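Local coordinates for protein Non-atp dependent l-selective hydantoinase (PDB 1GKR) that hydrolyses the ring of 5-substituted hydantoins as a zinc-dependent cyclic amidase, favouring aryl over alkyl derivatives, with a stereoselectivity that depends on the substrate, at residues Asp78-Ala83 with Arg116-Phe121; Arg429-Ala434 with Gln443-Phe448; Val182-Glu187 with Leu235-Val240; Phe215-Ala220 with His239-Asp244. All blocks are in the same frame, centred on the assembly; numbering follows the deposited sequence.

Contact 1 of 4, residues Asp78-Ala83 with Arg116-Phe121; sequences DSESAA and RLKVDF
Ser79 and Lys118 bring the two backbones to a CA-CA distance of 5.5 Å, where the chain that has just left helix 103-116 passes helix 75-85 on its way into strand 120-123. The polar link at this point runs from backbone to side chain: Lys118 N donates to Ser79 OG over 2.9 Å, with an N-H...O angle of 138°. Ser79 OG lies between its own N and carbonyl carbon, and it also bonds to Phe75 O one helical turn back, so the hydroxyl joins the helix backbone to the passing chain. Beside it, Leu117 CD2 rests on Ser79 CB at 3.5 Å.

The side chains of Glu80 and Lys118 cross obliquely. A salt bridge of 2.9 Å joins Lys118 NZ to Glu80 OE2, reaching that oxygen on its anti side, 28° out of the carboxylate plane. The last lysine torsion (chi4 78°) turns NZ out of an otherwise extended chain. Glu80 OE1 is paired with Arg406, so the carboxylate is shared between two cations. Val119 supplies the apolar part, its CG1 at 3.9 Å from Ala83 CB and its CG2 at 4.1 Å from Ala82 CB.

In the TIM barrel of the amidohydrolase family, this buried packing sets helix 75-85 beside the entry of strand 120-123, the parallel neighbour of strand 87-92. Ala82 also touches Ile87 of strand 87-92, while Val439 of strand 438-439 borders both Glu80 and Lys118.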
# COMPACT_ATOMS: atom_id res chain seq x y z
N ASP A 78 -31.21 34.74 0.91
CA ASP A 78 -29.99 34.01 0.58
C ASP A 78 -29.94 33.51 -0.86
O ASP A 78 -28.87 33.46 -1.46
CB ASP A 78 -29.81 32.85 1.55
CG ASP A 78 -29.67 33.31 2.98
OD1 ASP A 78 -30.56 34.06 3.43
OD2 ASP A 78 -28.69 32.93 3.65
N SER A 79 -31.08 33.14 -1.43
CA SER A 79 -31.04 32.67 -2.80
C SER A 79 -30.63 33.83 -3.72
O SER A 79 -30.23 33.62 -4.87
CB SER A 79 -32.39 32.05 -3.22
OG SER A 79 -33.35 33.03 -3.54
N GLU A 80 -30.72 35.06 -3.24
CA GLU A 80 -30.29 36.17 -4.09
C GLU A 80 -28.77 36.19 -4.07
O GLU A 80 -28.14 36.59 -5.04
CB GLU A 80 -30.83 37.51 -3.58
CG GLU A 80 -32.33 37.68 -3.77
CD GLU A 80 -32.74 39.14 -3.87
OE1 GLU A 80 -31.94 40.00 -3.45
OE2 GLU A 80 -33.85 39.41 -4.37
N SER A 81 -28.18 35.78 -2.95
CA SER A 81 -26.73 35.72 -2.85
C SER A 81 -26.23 34.69 -3.85
O SER A 81 -25.20 34.89 -4.50
CB SER A 81 -26.28 35.31 -1.45
OG SER A 81 -26.28 36.40 -0.56
N ALA A 82 -26.95 33.58 -3.96
CA ALA A 82 -26.58 32.53 -4.90
C ALA A 82 -26.61 33.13 -6.30
O ALA A 82 -25.63 33.06 -7.04
CB ALA A 82 -27.55 31.37 -4.81
N ALA A 83 -27.74 33.73 -6.66
CA ALA A 83 -27.89 34.33 -7.97
C ALA A 83 -26.74 35.25 -8.35
O ALA A 83 -26.18 35.11 -9.42
CB ALA A 83 -29.19 35.08 -8.07
N ARG A 116 -40.54 30.59 -2.56
CA ARG A 116 -39.68 31.72 -2.24
C ARG A 116 -38.27 31.76 -2.81
O ARG A 116 -37.65 32.83 -2.83
CB ARG A 116 -39.65 31.90 -0.73
CG ARG A 116 -41.01 32.31 -0.17
CD ARG A 116 -40.96 32.52 1.32
NE ARG A 116 -41.09 31.27 2.05
CZ ARG A 116 -40.26 30.89 3.01
NH1 ARG A 116 -39.24 31.67 3.36
NH2 ARG A 116 -40.46 29.74 3.65
N LEU A 117 -37.76 30.63 -3.27
CA LEU A 117 -36.41 30.58 -3.82
C LEU A 117 -36.31 31.30 -5.16
O LEU A 117 -37.28 31.35 -5.92
CB LEU A 117 -35.96 29.13 -3.99
CG LEU A 117 -35.46 28.53 -2.68
CD1 LEU A 117 -35.27 27.03 -2.85
CD2 LEU A 117 -34.16 29.23 -2.28
N LYS A 118 -35.14 31.86 -5.44
CA LYS A 118 -34.94 32.58 -6.70
C LYS A 118 -34.04 31.84 -7.69
O LYS A 118 -33.94 32.22 -8.85
CB LYS A 118 -34.41 33.99 -6.41
CG LYS A 118 -35.40 34.93 -5.72
CD LYS A 118 -34.94 36.38 -5.89
CE LYS A 118 -35.98 37.40 -5.46
NZ LYS A 118 -36.02 37.54 -3.98
N VAL A 119 -33.37 30.78 -7.24
CA VAL A 119 -32.55 29.97 -8.13
C VAL A 119 -33.14 28.56 -8.02
O VAL A 119 -33.96 28.31 -7.14
CB VAL A 119 -31.06 29.99 -7.73
CG1 VAL A 119 -30.52 31.41 -7.88
CG2 VAL A 119 -30.89 29.50 -6.32
N ASP A 120 -32.77 27.64 -8.90
CA ASP A 120 -33.36 26.30 -8.81
C ASP A 120 -32.81 25.50 -7.64
O ASP A 120 -31.74 25.82 -7.10
CB ASP A 120 -33.17 25.56 -10.14
CG ASP A 120 -34.12 26.06 -11.24
OD1 ASP A 120 -34.94 26.97 -10.98
OD2 ASP A 120 -34.06 25.53 -12.37
N PHE A 121 -33.52 24.45 -7.24
CA PHE A 121 -33.09 23.69 -6.09
C PHE A 121 -33.46 22.21 -6.10
O PHE A 121 -34.42 21.79 -6.75
CB PHE A 121 -33.70 24.30 -4.83
CG PHE A 121 -35.21 24.24 -4.82
CD1 PHE A 121 -35.97 25.10 -5.61
CD2 PHE A 121 -35.88 23.26 -4.08
CE1 PHE A 121 -37.37 24.99 -5.66
CE2 PHE A 121 -37.28 23.14 -4.13
CZ PHE A 121 -38.02 24.00 -4.93

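Contact 2 of 4, residues Arg429-Ala434 with Gln443-Phe448; sequences RGTVVA and QGFGQF
Arg429 NH2 lies over one face of the Phe445 ring, 3.5 Å above its plane and offset toward the rim, with CE2 and CZ as its nearest ring atoms. This is an off-centre cation-pi contact: Arg429 CZ stands 4.6 Å from the Phe445 ring centroid, 31° off the ring normal. The same NH2 makes a weak hydrogen bond of 3.1 Å to Phe445 O, which sits at the guanidinium edge, near its plane. A water bridges the pair a second time, accepting from Arg429 NH1 and donating to Phe445 O. Gln447 CG comes over the centre of one guanidinium face; the glutamine chain bends at chi2 (-90°), so that CD leaves the extended path and CG is the atom laid on the guanidinium.

Two side chains of strand 431-435 meet the Phe445 ring. Val433 CG1 reaches CE2 of Phe445 at 3.4 Å, the two side chains crossing at about a right angle, whereas Thr431 OG1 and Phe445 CZ approach tip to tip at 3.6 Å.

The strand residues belong to an antiparallel pairing with strand 418-428, in which Val433 and Ala434 both face Thr426 and form a classic beta bulge. Segment 443-448 has no regular secondary structure and follows strand 438-439, so the contact fastens the C-terminal tail back onto this sheet, away from the zinc site.

Farther out, Asp120 positions both partners: its OD2 forms a salt bridge with Arg429 NE, and its OD1 accepts from Gln447 N. Arg429 N is held in turn by Asp388 OD1.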
# COMPACT_ATOMS: atom_id res chain seq x y z
N ARG A 429 -32.40 28.61 -16.81
CA ARG A 429 -33.46 28.23 -17.74
C ARG A 429 -33.80 29.34 -18.74
O ARG A 429 -34.97 29.66 -18.98
CB ARG A 429 -34.69 27.77 -16.96
CG ARG A 429 -34.52 26.38 -16.40
CD ARG A 429 -35.68 25.96 -15.52
NE ARG A 429 -35.72 26.72 -14.28
CZ ARG A 429 -36.53 27.75 -14.06
NH1 ARG A 429 -37.37 28.14 -15.00
NH2 ARG A 429 -36.48 28.40 -12.90
N GLY A 430 -32.75 29.92 -19.31
CA GLY A 430 -32.95 30.95 -20.31
C GLY A 430 -33.33 32.35 -19.85
O GLY A 430 -33.54 33.21 -20.70
N THR A 431 -33.44 32.61 -18.56
CA THR A 431 -33.79 33.98 -18.20
C THR A 431 -32.75 34.60 -17.26
O THR A 431 -32.23 33.95 -16.35
CB THR A 431 -35.26 34.07 -17.63
OG1 THR A 431 -35.23 34.40 -16.24
CG2 THR A 431 -36.01 32.75 -17.83
N VAL A 432 -32.41 35.86 -17.52
CA VAL A 432 -31.40 36.53 -16.70
C VAL A 432 -31.94 36.80 -15.31
O VAL A 432 -32.89 37.56 -15.15
CB VAL A 432 -30.97 37.87 -17.33
CG1 VAL A 432 -29.86 38.50 -16.49
CG2 VAL A 432 -30.49 37.64 -18.74
N VAL A 433 -31.35 36.16 -14.31
CA VAL A 433 -31.81 36.34 -12.93
C VAL A 433 -30.94 37.35 -12.21
O VAL A 433 -31.36 37.95 -11.23
CB VAL A 433 -31.79 35.02 -12.12
CG1 VAL A 433 -32.73 33.99 -12.75
CG2 VAL A 433 -30.38 34.50 -12.05
N ALA A 434 -29.73 37.56 -12.69
CA ALA A 434 -28.87 38.52 -12.06
C ALA A 434 -27.96 39.08 -13.12
O ALA A 434 -27.41 38.34 -13.93
CB ALA A 434 -28.06 37.88 -10.95
N GLN A 443 -39.47 36.29 -6.18
CA GLN A 443 -39.39 35.09 -5.37
C GLN A 443 -40.33 34.01 -5.89
O GLN A 443 -41.45 34.29 -6.27
CB GLN A 443 -39.70 35.43 -3.91
CG GLN A 443 -41.02 36.12 -3.69
CD GLN A 443 -41.24 36.42 -2.21
OE1 GLN A 443 -40.56 37.27 -1.63
NE2 GLN A 443 -42.20 35.73 -1.60
N GLY A 444 -39.84 32.78 -5.91
CA GLY A 444 -40.67 31.69 -6.40
C GLY A 444 -40.26 31.27 -7.79
O GLY A 444 -40.70 30.22 -8.29
N PHE A 445 -39.43 32.08 -8.43
CA PHE A 445 -38.95 31.77 -9.77
C PHE A 445 -38.26 30.40 -9.82
O PHE A 445 -38.36 29.69 -10.83
CB PHE A 445 -37.98 32.85 -10.23
CG PHE A 445 -37.28 32.51 -11.51
CD1 PHE A 445 -37.95 32.55 -12.73
CD2 PHE A 445 -35.95 32.09 -11.49
CE1 PHE A 445 -37.31 32.18 -13.92
CE2 PHE A 445 -35.30 31.73 -12.67
CZ PHE A 445 -35.98 31.77 -13.88
N GLY A 446 -37.56 30.05 -8.74
CA GLY A 446 -36.86 28.78 -8.66
C GLY A 446 -37.73 27.54 -8.76
O GLY A 446 -38.81 27.47 -8.17
N GLN A 447 -37.26 26.56 -9.52
CA GLN A 447 -37.99 25.31 -9.70
C GLN A 447 -37.29 24.19 -8.96
O GLN A 447 -36.08 24.22 -8.73
CB GLN A 447 -38.01 24.90 -11.17
CG GLN A 447 -38.34 25.99 -12.13
CD GLN A 447 -39.81 26.09 -12.38
OE1 GLN A 447 -40.57 26.50 -11.50
NE2 GLN A 447 -40.23 25.71 -13.58
N PHE A 448 -38.07 23.18 -8.61
CA PHE A 448 -37.59 22.00 -7.93
C PHE A 448 -36.92 21.15 -9.01
O PHE A 448 -37.45 21.03 -10.11
CB PHE A 448 -38.79 21.27 -7.36
CG PHE A 448 -38.47 19.96 -6.72
CD1 PHE A 448 -37.67 19.90 -5.58
CD2 PHE A 448 -39.00 18.78 -7.22
CE1 PHE A 448 -37.41 18.68 -4.96
CE2 PHE A 448 -38.75 17.56 -6.61
CZ PHE A 448 -37.96 17.50 -5.47
O HOH W 1 -39.70 29.71 -13.57

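Contact 3 of 4, residues Val182-Glu187 with Leu235-Val240; sequences VHAENE and LIVLHV. With ZN (zinc ion), chain E.
A zinc ion is gripped from both segments, by His183 ND1 at 2.0 Å and His239 NE2 at 2.3 Å, and Lys147, modified to a carbamate, is its further protein ligand. The two liganding nitrogens, His183 ND1 and His239 NE2, are 3.0 Å apart because they share the metal; they are not hydrogen-bonded. The rings meet as an offset edge-to-face pair with planes at 77°: the edge of His239 points at the face of His183, with His239 CE1 above that face toward the rim. The rotation of the His183 ring is fixed from the far side by NE2, which donates to Glu185 OE1 at 2.8 Å in a nearly straight bond of 170°, in the ring plane and on the anti lone pair of Glu185 OE1. The Glu185 carboxylate is in turn held through OE2 by Gln212 and Gln216.

Both histidines follow neighbouring parallel strands, 179-182 and 234-237, at the C-terminal ends of the strands, where metal ligands gather in the TIM-barrel fold of amidohydrolases. Val182 pairs with Val237: Leu238 N donates to Val182 O at 3.2 Å, and Val182 N makes a weak bond to Ile236 O. Beyond His183 and Leu238 the chains diverge, and a water links them, accepting from Ala184 N and donating to Leu238 O. Apolar packing backs the pairing, with Val182 CG1 lying 4.0 Å from Leu235 CD1.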
# COMPACT_ATOMS: atom_id res chain seq x y z
N VAL A 182 -21.99 12.42 4.38
CA VAL A 182 -21.86 12.43 5.83
C VAL A 182 -20.88 13.48 6.29
O VAL A 182 -20.02 13.92 5.53
CB VAL A 182 -21.35 11.06 6.38
CG1 VAL A 182 -22.11 9.93 5.79
CG2 VAL A 182 -19.89 10.90 6.09
N HIS A 183 -21.02 13.87 7.55
CA HIS A 183 -20.11 14.82 8.18
C HIS A 183 -19.24 13.84 8.97
O HIS A 183 -19.71 13.22 9.93
CB HIS A 183 -20.86 15.75 9.13
CG HIS A 183 -19.97 16.66 9.91
ND1 HIS A 183 -20.01 18.04 9.77
CD2 HIS A 183 -19.00 16.40 10.82
CE1 HIS A 183 -19.10 18.58 10.57
NE2 HIS A 183 -18.47 17.61 11.21
N ALA A 184 -17.99 13.67 8.56
CA ALA A 184 -17.16 12.71 9.25
C ALA A 184 -16.18 13.21 10.29
O ALA A 184 -15.11 13.72 9.96
CB ALA A 184 -16.42 11.84 8.24
N GLU A 185 -16.56 13.06 11.56
CA GLU A 185 -15.69 13.41 12.68
C GLU A 185 -16.01 12.43 13.78
O GLU A 185 -17.04 11.76 13.73
CB GLU A 185 -15.91 14.84 13.15
CG GLU A 185 -15.35 15.87 12.19
CD GLU A 185 -15.23 17.23 12.82
OE1 GLU A 185 -16.22 17.99 12.83
OE2 GLU A 185 -14.12 17.52 13.33
N ASN A 186 -15.14 12.32 14.77
CA ASN A 186 -15.41 11.40 15.86
C ASN A 186 -15.97 12.19 17.05
O ASN A 186 -15.24 12.88 17.76
CB ASN A 186 -14.15 10.66 16.27
CG ASN A 186 -14.45 9.51 17.19
OD1 ASN A 186 -15.06 9.70 18.24
ND2 ASN A 186 -14.04 8.31 16.81
N GLU A 187 -17.28 12.09 17.23
CA GLU A 187 -17.98 12.81 18.29
C GLU A 187 -17.37 12.66 19.67
O GLU A 187 -17.08 13.63 20.36
CB GLU A 187 -19.43 12.35 18.34
CG GLU A 187 -20.20 12.89 19.50
CD GLU A 187 -21.61 13.27 19.12
OE1 GLU A 187 -21.79 14.31 18.44
OE2 GLU A 187 -22.55 12.52 19.50
N LEU A 235 -21.29 7.31 -1.78
CA LEU A 235 -20.98 8.10 -0.61
C LEU A 235 -20.14 9.33 -0.92
O LEU A 235 -19.16 9.26 -1.66
CB LEU A 235 -20.21 7.23 0.37
CG LEU A 235 -19.50 7.98 1.50
CD1 LEU A 235 -20.55 8.60 2.39
CD2 LEU A 235 -18.62 7.04 2.31
N ILE A 236 -20.51 10.47 -0.36
CA ILE A 236 -19.70 11.67 -0.57
C ILE A 236 -19.29 12.17 0.80
O ILE A 236 -20.15 12.46 1.61
CB ILE A 236 -20.49 12.83 -1.19
CG1 ILE A 236 -20.97 12.47 -2.59
CG2 ILE A 236 -19.58 14.06 -1.26
CD1 ILE A 236 -21.76 13.59 -3.24
N VAL A 237 -18.00 12.26 1.07
CA VAL A 237 -17.59 12.79 2.36
C VAL A 237 -17.55 14.31 2.22
O VAL A 237 -16.80 14.85 1.41
CB VAL A 237 -16.21 12.28 2.78
CG1 VAL A 237 -15.80 12.91 4.11
CG2 VAL A 237 -16.25 10.75 2.89
N LEU A 238 -18.39 14.99 3.00
CA LEU A 238 -18.52 16.44 2.97
C LEU A 238 -17.33 17.14 3.59
O LEU A 238 -16.58 16.55 4.38
CB LEU A 238 -19.78 16.86 3.72
CG LEU A 238 -21.10 16.33 3.18
CD1 LEU A 238 -22.21 16.64 4.15
CD2 LEU A 238 -21.39 16.97 1.84
N HIS A 239 -17.18 18.41 3.22
CA HIS A 239 -16.10 19.28 3.70
C HIS A 239 -14.90 18.59 4.33
O HIS A 239 -14.79 18.55 5.56
CB HIS A 239 -16.64 20.28 4.70
CG HIS A 239 -17.55 19.66 5.71
ND1 HIS A 239 -17.27 18.45 6.31
CD2 HIS A 239 -18.72 20.08 6.23
CE1 HIS A 239 -18.24 18.16 7.17
NE2 HIS A 239 -19.13 19.13 7.14
N VAL A 240 -14.02 18.03 3.50
CA VAL A 240 -12.80 17.39 3.96
C VAL A 240 -11.79 18.53 4.09
O VAL A 240 -11.48 19.22 3.11
CB VAL A 240 -12.31 16.36 2.96
CG1 VAL A 240 -10.92 15.85 3.35
CG2 VAL A 240 -13.29 15.22 2.91
ZN ZN E . -20.87 19.45 8.56
O HOH W 2 -16.96 15.37 6.73

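Contact 4 of 4, residues Phe215-Ala220 with His239-Asp244; sequences FQENEA and HVSNPD. With ZN (zinc ion), chain E.
Glu217, on helix 214-231, reaches the loop that leads from a barrel strand into helix 243-254, a strand-to-helix connection of the amidohydrolase TIM barrel just beyond the zinc ligand His239. The tight part is the grip on its carboxylate. Ser241 OG donates to Glu217 OE1 over 2.6 Å, on the syn lone pair of OE1, while Ser241 N donates to Glu217 OE2 at 3.1 Å in an almost straight bond (175°) on the syn side. A third donor, Asn242 ND2, meets Glu217 OE1 at 2.8 Å from above the carboxylate plane, 63° out of it. The extended glutamate chain, its CG anti to the backbone N, carries the carboxylate from the helix to the Ser241-Asn242 loop. Arg289, outside the two segments, forms a salt bridge with Glu217 OE1 and also bonds to Ser241 OG. Such dense donation should favour the charged form of this buried acid.

The other side is looser. Asn218 and Asn242 approach tip to tip with steeply inclined amide planes, but the assignment of the Asn218 amide atoms is doubtful. Partly exposed Asp244 only brushes the helix at the rim, and its carboxylate turns to Arg296 instead. Asn242 serves as N-cap of helix 243-254, its OD1 accepting from Gly245 N, so one amide both caps a helix and binds the acid. Glu217 OE1 lies in the Asn242 amide plane, although ND2 stands well above the carboxylate plane.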
# COMPACT_ATOMS: atom_id res chain seq x y z
N PHE A 215 -6.38 13.81 13.09
CA PHE A 215 -6.39 12.38 13.32
C PHE A 215 -7.79 11.85 13.60
O PHE A 215 -8.12 10.73 13.21
CB PHE A 215 -5.39 12.00 14.41
CG PHE A 215 -5.96 11.93 15.79
CD1 PHE A 215 -6.73 10.84 16.19
CD2 PHE A 215 -5.70 12.94 16.71
CE1 PHE A 215 -7.23 10.75 17.48
CE2 PHE A 215 -6.19 12.86 18.02
CZ PHE A 215 -6.96 11.76 18.40
N GLN A 216 -8.64 12.65 14.24
CA GLN A 216 -9.99 12.17 14.49
C GLN A 216 -10.87 12.37 13.25
O GLN A 216 -11.75 11.55 12.98
CB GLN A 216 -10.62 12.82 15.74
CG GLN A 216 -10.80 14.32 15.75
CD GLN A 216 -12.03 14.77 15.00
OE1 GLN A 216 -13.07 14.10 15.03
NE2 GLN A 216 -11.93 15.91 14.32
N GLU A 217 -10.61 13.42 12.48
CA GLU A 217 -11.40 13.63 11.27
C GLU A 217 -11.09 12.47 10.33
O GLU A 217 -11.97 11.88 9.72
CB GLU A 217 -11.02 14.94 10.57
CG GLU A 217 -11.68 15.11 9.21
CD GLU A 217 -11.31 16.41 8.53
OE1 GLU A 217 -10.23 16.95 8.82
OE2 GLU A 217 -12.07 16.89 7.68
N ASN A 218 -9.81 12.15 10.23
CA ASN A 218 -9.39 11.09 9.35
C ASN A 218 -9.83 9.71 9.81
O ASN A 218 -10.04 8.82 8.99
CB ASN A 218 -7.88 11.17 9.15
CG ASN A 218 -7.49 12.38 8.31
OD1 ASN A 218 -6.32 12.75 8.25
ND2 ASN A 218 -8.47 12.99 7.65
N GLU A 219 -9.98 9.52 11.11
CA GLU A 219 -10.43 8.23 11.61
C GLU A 219 -11.88 8.03 11.14
O GLU A 219 -12.26 6.95 10.68
CB GLU A 219 -10.35 8.19 13.13
CG GLU A 219 -10.81 6.89 13.77
CD GLU A 219 -12.33 6.74 13.82
OE1 GLU A 219 -13.00 7.74 14.16
OE2 GLU A 219 -12.86 5.64 13.52
N ALA A 220 -12.68 9.09 11.25
CA ALA A 220 -14.07 9.01 10.84
C ALA A 220 -14.17 8.73 9.35
O ALA A 220 -15.03 7.97 8.89
CB ALA A 220 -14.79 10.30 11.19
N HIS A 239 -17.18 18.41 3.22
CA HIS A 239 -16.10 19.28 3.70
C HIS A 239 -14.90 18.59 4.33
O HIS A 239 -14.79 18.55 5.56
CB HIS A 239 -16.64 20.28 4.70
CG HIS A 239 -17.55 19.66 5.71
ND1 HIS A 239 -17.27 18.45 6.31
CD2 HIS A 239 -18.72 20.08 6.23
CE1 HIS A 239 -18.24 18.16 7.17
NE2 HIS A 239 -19.13 19.13 7.14
N VAL A 240 -14.02 18.03 3.50
CA VAL A 240 -12.80 17.39 3.96
C VAL A 240 -11.79 18.53 4.09
O VAL A 240 -11.48 19.22 3.11
CB VAL A 240 -12.31 16.36 2.96
CG1 VAL A 240 -10.92 15.85 3.35
CG2 VAL A 240 -13.29 15.22 2.91
N SER A 241 -11.27 18.73 5.30
CA SER A 241 -10.36 19.84 5.58
C SER A 241 -8.87 19.65 5.40
O SER A 241 -8.15 20.65 5.38
CB SER A 241 -10.55 20.28 7.02
OG SER A 241 -9.89 19.35 7.88
N ASN A 242 -8.41 18.41 5.29
CA ASN A 242 -6.98 18.17 5.19
C ASN A 242 -6.53 17.23 4.08
O ASN A 242 -7.25 16.32 3.69
CB ASN A 242 -6.48 17.66 6.54
CG ASN A 242 -6.88 16.22 6.78
OD1 ASN A 242 -6.21 15.30 6.31
ND2 ASN A 242 -7.97 16.02 7.51
N PRO A 243 -5.29 17.42 3.59
CA PRO A 243 -4.68 16.63 2.51
C PRO A 243 -4.72 15.12 2.71
O PRO A 243 -5.02 14.37 1.78
CB PRO A 243 -3.25 17.14 2.46
CG PRO A 243 -3.30 18.47 3.15
CD PRO A 243 -4.27 18.24 4.25
N ASP A 244 -4.40 14.68 3.93
CA ASP A 244 -4.39 13.25 4.20
C ASP A 244 -5.75 12.59 4.05
O ASP A 244 -5.85 11.44 3.62
CB ASP A 244 -3.82 12.97 5.59
CG ASP A 244 -2.37 13.39 5.72
OD1 ASP A 244 -1.60 13.18 4.76
OD2 ASP A 244 -1.99 13.93 6.78
ZN ZN E . -20.87 19.45 8.56

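Overall arrangement
From the N terminus, contact 1 comes first, closing the excursion from helix 75-85 through strand 87-92 and helix 103-116 to strand 120-123. Contact 3 follows, joining the ends of strands 179-182 and 234-237 across a largely helical connection. Contact 4 lies in part within that span: it starts inside that connection, on helix 214-231, and shares His239 and Val240 with contact 3, and Asn186 bonds to Gln216 and Glu219. Contact 2 closes a short C-terminal loop and meets contact 1 through Asp120. The pairs 1-2 and 3-4 have centres 8 Å apart within each pair, yet lie on opposite sides of the chain's centre, with only contacts 3 and 4 at zinc.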